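Protein disulfide-isomerase A4 (PDB 3EC3) catalyses the rearrangement of disulfide bonds in proteins in the endoplasmic reticulum, this chain being its noncatalytic b-b' fragment of two thioredoxin-like domains. Local coordinates at residues G74-M79 / R91-V97; P7-I11 / F57-F61; T50-Y55 / K107-V111; K83-E89 / R156-E161. The protein carries 1 engineered substitution. The contacts are given in a common frame with arbitrary orientation. Numbering follows the deposited sequence.

Interaction 1. Residues G74-M79 / R91-V97; sequences GKLVLM and RMHVMDV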
# COMPACT_ATOMS: atom_id res chain seq x y z
N GLY A 74 1.04 -5.52 23.76
CA GLY A 74 1.52 -6.81 23.27
C GLY A 74 1.05 -7.07 21.86
O GLY A 74 0.63 -8.18 21.54
N LYS A 75 1.08 -6.03 21.03
CA LYS A 75 0.54 -6.12 19.69
C LYS A 75 1.43 -5.46 18.64
O LYS A 75 2.13 -4.47 18.90
CB LYS A 75 -0.85 -5.42 19.63
CG LYS A 75 -1.90 -5.85 20.70
CD LYS A 75 -2.49 -7.18 20.41
CE LYS A 75 -3.50 -7.59 21.48
NZ LYS A 75 -3.57 -9.07 21.48
N LEU A 76 1.36 -5.96 17.42
CA LEU A 76 1.91 -5.26 16.28
C LEU A 76 0.70 -4.68 15.51
O LEU A 76 -0.24 -5.41 15.20
CB LEU A 76 2.64 -6.30 15.44
CG LEU A 76 3.54 -5.99 14.24
CD1 LEU A 76 3.12 -6.76 12.99
CD2 LEU A 76 3.88 -4.50 14.04
N VAL A 77 0.73 -3.38 15.20
CA VAL A 77 -0.43 -2.73 14.61
C VAL A 77 0.10 -2.12 13.31
O VAL A 77 1.13 -1.45 13.32
CB VAL A 77 -0.98 -1.62 15.53
CG1 VAL A 77 -2.12 -0.89 14.85
CG2 VAL A 77 -1.41 -2.21 16.92
N LEU A 78 -0.59 -2.36 12.20
CA LEU A 78 -0.23 -1.76 10.92
C LEU A 78 -1.42 -0.93 10.48
O LEU A 78 -2.58 -1.45 10.45
CB LEU A 78 0.06 -2.82 9.87
CG LEU A 78 1.54 -3.22 9.69
CD1 LEU A 78 1.86 -4.15 10.76
CD2 LEU A 78 1.73 -3.89 8.28
N MSE A 79 -1.15 0.32 10.13
CA MSE A 79 -2.18 1.22 9.70
C MSE A 79 -1.72 1.93 8.45
O MSE A 79 -0.51 2.08 8.21
CB MSE A 79 -2.45 2.23 10.81
CG MSE A 79 -3.01 1.60 12.05
SE MSE A 79 -3.18 2.94 13.47
CE MSE A 79 -1.30 2.99 14.00
N ARG A 91 -9.19 -0.08 9.57
CA ARG A 91 -8.20 0.94 9.82
C ARG A 91 -6.92 0.37 10.40
O ARG A 91 -5.86 1.00 10.32
CB ARG A 91 -8.75 2.00 10.77
CG ARG A 91 -9.96 2.74 10.19
CD ARG A 91 -9.51 3.99 9.53
NE ARG A 91 -10.59 4.77 8.95
CZ ARG A 91 -11.13 5.85 9.51
NH1 ARG A 91 -10.68 6.29 10.69
NH2 ARG A 91 -12.12 6.50 8.89
N MSE A 92 -7.01 -0.80 11.04
CA MSE A 92 -5.80 -1.40 11.56
C MSE A 92 -5.79 -2.88 11.35
O MSE A 92 -6.84 -3.53 11.43
CB MSE A 92 -5.57 -1.07 13.04
CG MSE A 92 -6.75 -0.88 13.92
SE MSE A 92 -5.94 -0.11 15.61
CE MSE A 92 -6.46 1.69 15.31
N HIS A 93 -4.61 -3.40 11.05
CA HIS A 93 -4.38 -4.84 11.13
C HIS A 93 -3.56 -5.08 12.39
O HIS A 93 -2.52 -4.46 12.55
CB HIS A 93 -3.65 -5.30 9.89
CG HIS A 93 -4.57 -5.50 8.71
ND1 HIS A 93 -4.74 -4.54 7.74
CD2 HIS A 93 -5.35 -6.54 8.36
CE1 HIS A 93 -5.58 -4.99 6.82
NE2 HIS A 93 -5.95 -6.21 7.16
N VAL A 94 -4.05 -5.98 13.26
CA VAL A 94 -3.47 -6.18 14.58
C VAL A 94 -3.06 -7.64 14.77
O VAL A 94 -3.88 -8.56 14.52
CB VAL A 94 -4.47 -5.76 15.69
CG1 VAL A 94 -3.87 -5.95 17.07
CG2 VAL A 94 -4.87 -4.27 15.51
N MSE A 95 -1.80 -7.86 15.15
CA MSE A 95 -1.27 -9.21 15.40
C MSE A 95 -0.78 -9.30 16.83
O MSE A 95 -0.12 -8.38 17.31
CB MSE A 95 -0.10 -9.52 14.46
CG MSE A 95 0.51 -10.90 14.70
SE MSE A 95 2.06 -11.13 13.54
CE MSE A 95 3.06 -9.87 14.14
N ASP A 96 -1.13 -10.39 17.52
CA ASP A 96 -0.60 -10.65 18.87
C ASP A 96 0.87 -10.92 18.76
O ASP A 96 1.29 -11.68 17.89
CB ASP A 96 -1.27 -11.89 19.52
CG ASP A 96 -2.78 -11.73 19.72
OD1 ASP A 96 -3.31 -10.61 19.51
OD2 ASP A 96 -3.46 -12.74 20.10
N VAL A 97 1.67 -10.32 19.65
CA VAL A 97 3.11 -10.54 19.67
C VAL A 97 3.61 -10.76 21.09
O VAL A 97 3.51 -9.86 21.93
CB VAL A 97 3.93 -9.38 19.02
CG1 VAL A 97 5.44 -9.65 19.14
CG2 VAL A 97 3.57 -9.19 17.55
O HOH W 1 -3.45 -1.44 7.73

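Interaction 2. Residues P7-I11 / F57-F61; sequences PSKEI and FHHTF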
# COMPACT_ATOMS: atom_id res chain seq x y z
N PRO A 7 16.50 -0.67 15.34
CA PRO A 7 15.72 -0.58 14.10
C PRO A 7 14.40 0.22 14.28
O PRO A 7 14.16 1.21 13.57
CB PRO A 7 15.51 -2.04 13.70
CG PRO A 7 15.63 -2.79 14.97
CD PRO A 7 16.67 -2.06 15.79
N SER A 8 13.62 -0.11 15.29
CA SER A 8 12.37 0.62 15.57
C SER A 8 12.54 1.89 16.43
O SER A 8 13.28 1.91 17.46
CB SER A 8 11.32 -0.34 16.17
OG SER A 8 10.13 0.35 16.55
N LYS A 9 11.85 2.97 16.04
CA LYS A 9 11.99 4.23 16.75
C LYS A 9 10.84 4.49 17.69
O LYS A 9 9.68 4.24 17.35
CB LYS A 9 12.14 5.40 15.71
CG LYS A 9 12.79 6.62 16.26
CD LYS A 9 13.29 7.56 15.12
CE LYS A 9 14.15 8.63 15.70
NZ LYS A 9 14.61 9.63 14.71
N GLU A 10 11.11 5.00 18.90
CA GLU A 10 10.01 5.22 19.85
C GLU A 10 9.08 6.38 19.45
O GLU A 10 9.54 7.45 18.97
CB GLU A 10 10.50 5.41 21.31
CG GLU A 10 9.38 5.32 22.36
CD GLU A 10 9.89 5.46 23.83
OE1 GLU A 10 11.10 5.63 23.98
OE2 GLU A 10 9.09 5.43 24.78
N ILE A 11 7.79 6.18 19.66
CA ILE A 11 6.79 7.22 19.49
C ILE A 11 6.52 7.71 20.89
O ILE A 11 6.26 6.89 21.77
CB ILE A 11 5.50 6.63 18.85
CG1 ILE A 11 5.82 6.42 17.34
CG2 ILE A 11 4.29 7.56 19.16
CD1 ILE A 11 4.62 6.23 16.40
N PHE A 57 9.96 1.37 11.08
CA PHE A 57 9.29 0.76 12.24
C PHE A 57 9.23 1.70 13.45
O PHE A 57 10.22 2.43 13.74
CB PHE A 57 10.08 -0.50 12.61
CG PHE A 57 9.98 -1.60 11.59
CD1 PHE A 57 10.83 -1.63 10.49
CD2 PHE A 57 9.02 -2.61 11.73
CE1 PHE A 57 10.73 -2.64 9.53
CE2 PHE A 57 8.94 -3.65 10.79
CZ PHE A 57 9.79 -3.65 9.67
N HIS A 58 8.10 1.68 14.18
CA HIS A 58 7.97 2.48 15.38
C HIS A 58 7.49 1.56 16.50
O HIS A 58 7.00 0.44 16.21
CB HIS A 58 6.97 3.60 15.18
CG HIS A 58 7.31 4.48 14.01
ND1 HIS A 58 8.07 5.61 14.14
CD2 HIS A 58 7.08 4.32 12.68
CE1 HIS A 58 8.25 6.16 12.95
NE2 HIS A 58 7.65 5.40 12.04
N HIS A 59 7.63 2.05 17.72
CA HIS A 59 7.11 1.30 18.89
C HIS A 59 6.64 2.24 19.94
O HIS A 59 7.02 3.40 19.96
CB HIS A 59 8.15 0.33 19.46
CG HIS A 59 9.37 0.99 20.01
ND1 HIS A 59 10.47 1.27 19.24
CD2 HIS A 59 9.67 1.42 21.26
CE1 HIS A 59 11.41 1.83 19.99
NE2 HIS A 59 10.95 1.92 21.23
N THR A 60 5.77 1.77 20.82
CA THR A 60 5.36 2.58 21.93
C THR A 60 5.11 1.71 23.15
O THR A 60 4.69 0.53 23.01
CB THR A 60 4.10 3.44 21.57
OG1 THR A 60 3.83 4.33 22.64
CG2 THR A 60 2.87 2.56 21.35
N PHE A 61 5.35 2.26 24.32
CA PHE A 61 4.99 1.59 25.55
C PHE A 61 3.87 2.35 26.28
O PHE A 61 3.59 2.07 27.44
CB PHE A 61 6.21 1.48 26.47
CG PHE A 61 7.44 1.01 25.78
CD1 PHE A 61 8.59 1.80 25.78
CD2 PHE A 61 7.46 -0.22 25.12
CE1 PHE A 61 9.77 1.37 25.13
CE2 PHE A 61 8.64 -0.69 24.46
CZ PHE A 61 9.77 0.11 24.47
O HOH W 2 12.74 2.05 11.38
O HOH W 3 8.85 7.60 15.93
O HOH W 4 12.60 2.77 23.32
O HOH W 5 6.65 4.84 24.74

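Interaction 3. Residues T50-Y55 / K107-V111; sequences TLREDY and KDYVV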
# COMPACT_ATOMS: atom_id res chain seq x y z
N THR A 50 15.65 -7.06 10.49
CA THR A 50 15.70 -7.78 9.24
C THR A 50 15.08 -6.98 8.10
O THR A 50 15.61 -6.96 6.98
CB THR A 50 15.03 -9.16 9.39
OG1 THR A 50 15.79 -9.95 10.31
CG2 THR A 50 14.94 -9.88 8.08
N LEU A 51 13.97 -6.32 8.38
CA LEU A 51 13.24 -5.54 7.36
C LEU A 51 13.60 -4.05 7.27
O LEU A 51 12.95 -3.30 6.54
CB LEU A 51 11.72 -5.71 7.56
CG LEU A 51 11.05 -7.06 7.31
CD1 LEU A 51 9.57 -7.02 7.70
CD2 LEU A 51 11.17 -7.49 5.83
N ARG A 52 14.67 -3.63 7.95
CA ARG A 52 14.97 -2.19 8.13
C ARG A 52 15.27 -1.36 6.86
O ARG A 52 15.11 -0.14 6.88
CB ARG A 52 16.12 -1.99 9.14
CG ARG A 52 17.52 -2.32 8.62
CD ARG A 52 18.56 -2.34 9.76
NE ARG A 52 18.61 -1.05 10.48
CZ ARG A 52 18.82 -0.92 11.79
NH1 ARG A 52 19.00 -1.99 12.56
NH2 ARG A 52 18.85 0.30 12.33
N GLU A 53 15.71 -2.02 5.79
CA GLU A 53 16.00 -1.34 4.52
C GLU A 53 14.71 -1.12 3.73
O GLU A 53 14.65 -0.22 2.88
CB GLU A 53 17.02 -2.14 3.70
CG GLU A 53 18.39 -2.25 4.37
CD GLU A 53 19.41 -2.96 3.50
OE1 GLU A 53 19.50 -2.61 2.30
OE2 GLU A 53 20.14 -3.84 4.02
N ASP A 54 13.69 -1.92 4.02
CA ASP A 54 12.43 -1.89 3.26
C ASP A 54 11.24 -1.16 3.91
O ASP A 54 10.32 -0.75 3.20
CB ASP A 54 12.02 -3.31 2.85
CG ASP A 54 13.10 -4.03 2.06
OD1 ASP A 54 13.82 -3.37 1.26
OD2 ASP A 54 13.24 -5.26 2.26
N TYR A 55 11.27 -1.02 5.24
CA TYR A 55 10.17 -0.35 5.98
C TYR A 55 10.69 0.50 7.13
O TYR A 55 11.79 0.26 7.63
CB TYR A 55 9.21 -1.39 6.58
CG TYR A 55 8.62 -2.33 5.57
CD1 TYR A 55 9.22 -3.56 5.32
CD2 TYR A 55 7.45 -2.00 4.87
CE1 TYR A 55 8.69 -4.44 4.41
CE2 TYR A 55 6.91 -2.88 3.94
CZ TYR A 55 7.54 -4.10 3.73
OH TYR A 55 7.03 -5.00 2.83
N LYS A 107 7.66 -10.78 10.61
CA LYS A 107 8.17 -10.34 9.32
C LYS A 107 7.16 -10.67 8.22
O LYS A 107 6.86 -9.82 7.40
CB LYS A 107 9.56 -10.95 9.08
CG LYS A 107 10.10 -10.84 7.66
CD LYS A 107 11.57 -11.34 7.50
CE LYS A 107 12.22 -11.95 8.80
NZ LYS A 107 13.45 -12.80 8.53
N ASP A 108 6.63 -11.89 8.22
CA ASP A 108 5.58 -12.28 7.29
C ASP A 108 4.34 -11.39 7.33
O ASP A 108 3.84 -11.00 6.28
CB ASP A 108 5.17 -13.74 7.54
CG ASP A 108 6.20 -14.74 7.03
OD1 ASP A 108 7.25 -14.35 6.46
OD2 ASP A 108 5.94 -15.94 7.21
N TYR A 109 3.82 -11.08 8.53
CA TYR A 109 2.59 -10.28 8.69
C TYR A 109 2.78 -8.85 8.13
O TYR A 109 1.87 -8.29 7.48
CB TYR A 109 2.22 -10.19 10.17
CG TYR A 109 0.83 -9.66 10.48
CD1 TYR A 109 0.64 -8.33 10.79
CD2 TYR A 109 -0.27 -10.52 10.48
CE1 TYR A 109 -0.62 -7.85 11.10
CE2 TYR A 109 -1.53 -10.05 10.79
CZ TYR A 109 -1.69 -8.71 11.09
OH TYR A 109 -2.94 -8.22 11.39
N VAL A 110 3.95 -8.27 8.39
CA VAL A 110 4.30 -6.93 7.86
C VAL A 110 4.31 -6.96 6.34
O VAL A 110 3.72 -6.13 5.70
CB VAL A 110 5.68 -6.45 8.41
CG1 VAL A 110 6.11 -5.20 7.69
CG2 VAL A 110 5.59 -6.21 9.92
N VAL A 111 4.98 -7.95 5.74
CA VAL A 111 5.04 -8.02 4.27
C VAL A 111 3.62 -8.22 3.71
O VAL A 111 3.19 -7.47 2.84
CB VAL A 111 6.07 -9.08 3.76
CG1 VAL A 111 6.00 -9.24 2.21
CG2 VAL A 111 7.50 -8.70 4.18

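Interaction 4. Residues K83-E89 / R156-E161; sequences KFQSKYE and RNKVLE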
# COMPACT_ATOMS: atom_id res chain seq x y z
N LYS A 83 -4.97 9.01 3.41
CA LYS A 83 -5.12 9.06 1.91
C LYS A 83 -5.21 7.66 1.26
O LYS A 83 -5.66 7.54 0.11
CB LYS A 83 -3.96 9.90 1.32
CG LYS A 83 -2.57 9.29 1.59
CD LYS A 83 -1.41 10.00 0.79
CE LYS A 83 -1.22 11.49 1.19
NZ LYS A 83 -0.82 11.56 2.66
N PHE A 84 -4.79 6.61 1.98
CA PHE A 84 -4.87 5.22 1.47
C PHE A 84 -5.90 4.32 2.10
O PHE A 84 -6.01 3.12 1.73
CB PHE A 84 -3.52 4.52 1.45
CG PHE A 84 -2.51 5.26 0.66
CD1 PHE A 84 -1.24 5.45 1.20
CD2 PHE A 84 -2.85 5.83 -0.58
CE1 PHE A 84 -0.30 6.19 0.47
CE2 PHE A 84 -1.90 6.55 -1.29
CZ PHE A 84 -0.65 6.72 -0.75
N GLN A 85 -6.71 4.88 3.02
CA GLN A 85 -7.75 4.07 3.69
C GLN A 85 -8.92 3.89 2.73
O GLN A 85 -9.03 4.63 1.75
CB GLN A 85 -8.25 4.83 4.93
CG GLN A 85 -7.17 4.84 5.99
CD GLN A 85 -7.45 5.76 7.16
OE1 GLN A 85 -8.47 6.45 7.20
NE2 GLN A 85 -6.51 5.80 8.10
N SER A 86 -9.84 2.94 3.02
CA SER A 86 -11.02 2.79 2.16
C SER A 86 -12.13 2.13 2.95
O SER A 86 -11.87 1.54 4.02
CB SER A 86 -10.77 1.95 0.89
OG SER A 86 -10.75 0.55 1.22
N LYS A 87 -13.34 2.21 2.41
CA LYS A 87 -14.49 1.53 3.06
C LYS A 87 -14.34 0.01 3.14
O LYS A 87 -15.07 -0.65 3.90
CB LYS A 87 -15.78 1.80 2.26
CG LYS A 87 -15.93 3.19 1.83
CD LYS A 87 -17.18 3.35 0.93
CE LYS A 87 -17.07 2.66 -0.42
NZ LYS A 87 -18.06 3.30 -1.37
N TYR A 88 -13.44 -0.55 2.35
CA TYR A 88 -13.28 -2.02 2.32
C TYR A 88 -12.19 -2.62 3.19
O TYR A 88 -12.02 -3.85 3.23
CB TYR A 88 -13.07 -2.47 0.88
CG TYR A 88 -14.19 -1.96 0.02
CD1 TYR A 88 -13.95 -1.10 -1.02
CD2 TYR A 88 -15.52 -2.33 0.29
CE1 TYR A 88 -15.01 -0.63 -1.81
CE2 TYR A 88 -16.55 -1.86 -0.48
CZ TYR A 88 -16.29 -1.02 -1.51
OH TYR A 88 -17.35 -0.58 -2.29
N GLU A 89 -11.46 -1.76 3.89
CA GLU A 89 -10.29 -2.20 4.66
C GLU A 89 -10.40 -1.73 6.08
O GLU A 89 -10.82 -0.60 6.33
CB GLU A 89 -9.00 -1.60 4.01
CG GLU A 89 -8.79 -2.00 2.56
CD GLU A 89 -7.81 -1.04 1.87
OE1 GLU A 89 -8.25 -0.06 1.23
OE2 GLU A 89 -6.58 -1.26 2.06
N ARG A 156 -9.22 7.36 -7.62
CA ARG A 156 -8.82 6.24 -6.77
C ARG A 156 -10.02 5.38 -6.34
O ARG A 156 -9.91 4.13 -6.28
CB ARG A 156 -8.01 6.77 -5.54
CG ARG A 156 -7.21 5.66 -4.80
CD ARG A 156 -6.63 6.30 -3.48
NE ARG A 156 -6.57 5.22 -2.57
CZ ARG A 156 -7.31 4.98 -1.53
NH1 ARG A 156 -8.18 5.84 -0.92
NH2 ARG A 156 -7.02 3.83 -1.00
N ASN A 157 -11.15 6.03 -6.05
CA ASN A 157 -12.34 5.36 -5.65
C ASN A 157 -12.84 4.38 -6.76
O ASN A 157 -13.31 3.32 -6.46
CB ASN A 157 -13.42 6.37 -5.31
CG ASN A 157 -13.23 7.01 -3.94
OD1 ASN A 157 -13.79 8.08 -3.66
ND2 ASN A 157 -12.44 6.37 -3.09
N LYS A 158 -12.70 4.75 -8.03
CA LYS A 158 -13.13 3.86 -9.14
C LYS A 158 -12.25 2.62 -9.18
O LYS A 158 -12.74 1.50 -9.49
CB LYS A 158 -13.00 4.60 -10.46
CG LYS A 158 -14.04 5.75 -10.59
CD LYS A 158 -13.92 6.34 -12.00
CE LYS A 158 -15.12 7.16 -12.46
NZ LYS A 158 -16.06 7.51 -11.38
N VAL A 159 -10.97 2.83 -8.88
CA VAL A 159 -10.02 1.72 -8.84
C VAL A 159 -10.31 0.77 -7.66
O VAL A 159 -10.31 -0.46 -7.82
CB VAL A 159 -8.55 2.22 -8.79
CG1 VAL A 159 -7.56 1.00 -8.96
CG2 VAL A 159 -8.33 3.26 -9.90
N LEU A 160 -10.61 1.34 -6.50
CA LEU A 160 -10.91 0.54 -5.31
C LEU A 160 -12.12 -0.38 -5.50
O LEU A 160 -12.15 -1.55 -5.04
CB LEU A 160 -11.22 1.50 -4.17
CG LEU A 160 -10.02 2.10 -3.40
CD1 LEU A 160 -10.48 3.34 -2.60
CD2 LEU A 160 -9.45 1.03 -2.45
N GLU A 161 -13.11 0.14 -6.20
CA GLU A 161 -14.27 -0.69 -6.60
C GLU A 161 -13.93 -1.98 -7.36
O GLU A 161 -14.62 -2.99 -7.18
CB GLU A 161 -15.30 0.16 -7.35
CG GLU A 161 -15.90 1.25 -6.46
CD GLU A 161 -16.73 0.68 -5.30
OE1 GLU A 161 -17.56 -0.22 -5.53
OE2 GLU A 161 -16.57 1.14 -4.17

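Interaction 1. Residues G74-M79 / R91-V97
An antiparallel strand pair is an exercise in bookkeeping of backbone donors and acceptors, and the one between Gly74-Met79 and Arg91-Val97 balances neatly. Two hydrogen-bonded pairs carry it. Leu76 N donates to Met95 O (2.8 Å) and receives Met95 N at Leu76 O (2.9 Å); Leu78 and His93 do the same, with Leu78 N to His93 O and His93 N to Leu78 O both 2.9 Å. A fifth bond, Val97 N to Gly74 O (3.0 Å), extends the pairing beyond them. In the non-hydrogen-bonded pairs Lys75-Asp96 and Val77-Val94 the peptide groups turn outward, and CA-H...O contacts such as Val77 CA to His93 O (3.4 Å) fill in. Leu78 O also accepts a hydrogen bond from a water at 2.9 Å, which makes a weak hydrogen bond of 3.4 Å with His93 ND1. Charge is matched as well: Lys75 NZ forms a short salt bridge with Asp96 OD1 (2.5 Å), and Lys75 CD lies 3.8 Å from Val94 CG1. On the Leu76 face, Leu76 CD1 meets CE of selenomethionine Met95 at 3.3 Å. The outward-turned groups of Lys75, Val77 and Met79 bond to Val32, Leu30 and Val28 of the central strand 28-32; Gly74 and Lys75 both face Val32, a G1 beta bulge. Strand 93-96 is an outermost strand of this sheet, with helix 103-113 against the Leu76-Met95 face and helix 63-69 meeting Met79 and Met92.

Interaction 2. Residues P7-I11 / F57-F61
Pro7 opens the contact indirectly: a water donates to Pro7 O (2.7 Å) and accepts from Phe57 N (2.9 Å), joining the two segments just ahead of the strand pairing. Ser8 then points inward, and its OG is hydrogen-bonded to ND1 of His59 at 2.9 Å, at the ring's edge, near its plane. At Lys9 the parallel pairing begins in earnest. Lys9 N donates to Phe57 O (2.9 Å) and Lys9 O accepts from His59 N (3.0 Å), so that one residue straddles His58, its bridge partner. Glu10, paired with His59, lies with its CA over a face of that ring; its carboxylate reaches the other segment through water, one molecule linking Glu10 OE2 (2.5 Å) with Phe61 N (2.9 Å). Ile11 completes the run with Ile11 N to His59 O (2.9 Å), and Ile11 CD1 packs on His58 CB at 3.7 Å, near Val17 and Phe20 of helix 14-23. This is the first strand of the b domain's thioredoxin-like fold, laid along strand 57-60, whose other edge pairs with strand 28-32. Three backbone bonds and the serine-histidine bond thus hold the join directly, with waters bridging polar groups at its edges and Ile11 adding apolar packing.

Interaction 3. Residues T50-Y55 / K107-V111
Val110 sets a methyl squarely over the ring of Tyr55: Val110 CG1 sits 4.1 Å from the ring centroid and only 6° off the normal, a well-formed CH-pi contact. The same methyl also meets Leu51, with Leu51 CD1 and Val110 CG1 3.9 Å apart, so that it touches both an aromatic and an aliphatic neighbour. One helical turn earlier, Lys107 contributes its aliphatic stem, its CG lying 3.9 Å from Leu51 CD1, and its chain runs on until NZ comes 3.3 Å from Thr50 CG2. Here the general principle of the thioredoxin-like fold is visible: helices 39-51 and 103-113, far apart in sequence, lie side by side on one face of the b domain's central sheet. Both Tyr55 and Val110 rest on Ile29 of strand 28-32. After Leu51 the chain makes one more turn, with Asp54 N and Tyr55 N donating to Leu51 O (3.0 and 3.1 Å), so that both Leu51 and Tyr55 face helix 103-113. Val111 borders the patch, its CG2 4.2 Å from Leu51 CD2 and 4.0 Å from Tyr55 OH. No hydrogen bond joins the segments, and Arg52, Glu53 and Asp54 loop out of reach, although Asp54 O is bonded to Arg129.

Interaction 4. Residues K83-E89 / R156-E161
This contact belongs to the interface between the b and b' thioredoxin-like domains. The b-domain loop Lys83-Glu89 lies against Arg156-Glu161, part of a b' helix. Arg156 is one polar link: its NH1 donates to Gln85 O (3.1 Å), while a face of its guanidinium lies against Phe84 CA. The same side chain is held from its own domain by Val118 O and Gln153. Next comes an ST turn within a type I turn, Ser86 to Glu89: Ser86 OG accepts from Tyr88 N (3.1 Å) and donates to Glu89 OE1 (2.6 Å), and Ser86 CB packs on Leu160 CD2 at 3.7 Å. Tyr88 OH donates to Glu161 OE2 (2.7 Å), and Lys87 NZ adds a long salt bridge to the same oxygen (3.8 Å). Beyond the two segments, Phe84 leans on His120 of edge strand 118-121, Leu160 reaches Val118 of that strand, and helix 149-163 packs through Val159 on strands 135-140 and 170-175.

From the N terminus, interaction 2 closes the first loop, returning the chain at 57-61 to its opening strand at 7-11. Before that loop shuts, residues 50-55 have begun interaction 3, which ends at 107-111, so the two cross; Leu51 touches Phe57 where they meet. Interaction 1 follows interaction 2 in series and is nested within the loop of interaction 3, Tyr109 packing on its outer strand. These three tie together the b domain: both edges of its sheet and two helices on one face. Interaction 4 starts in the connection between the strands of interaction 1 and closes at 156-161, crossing interactions 1 and 3 and joining b to b'.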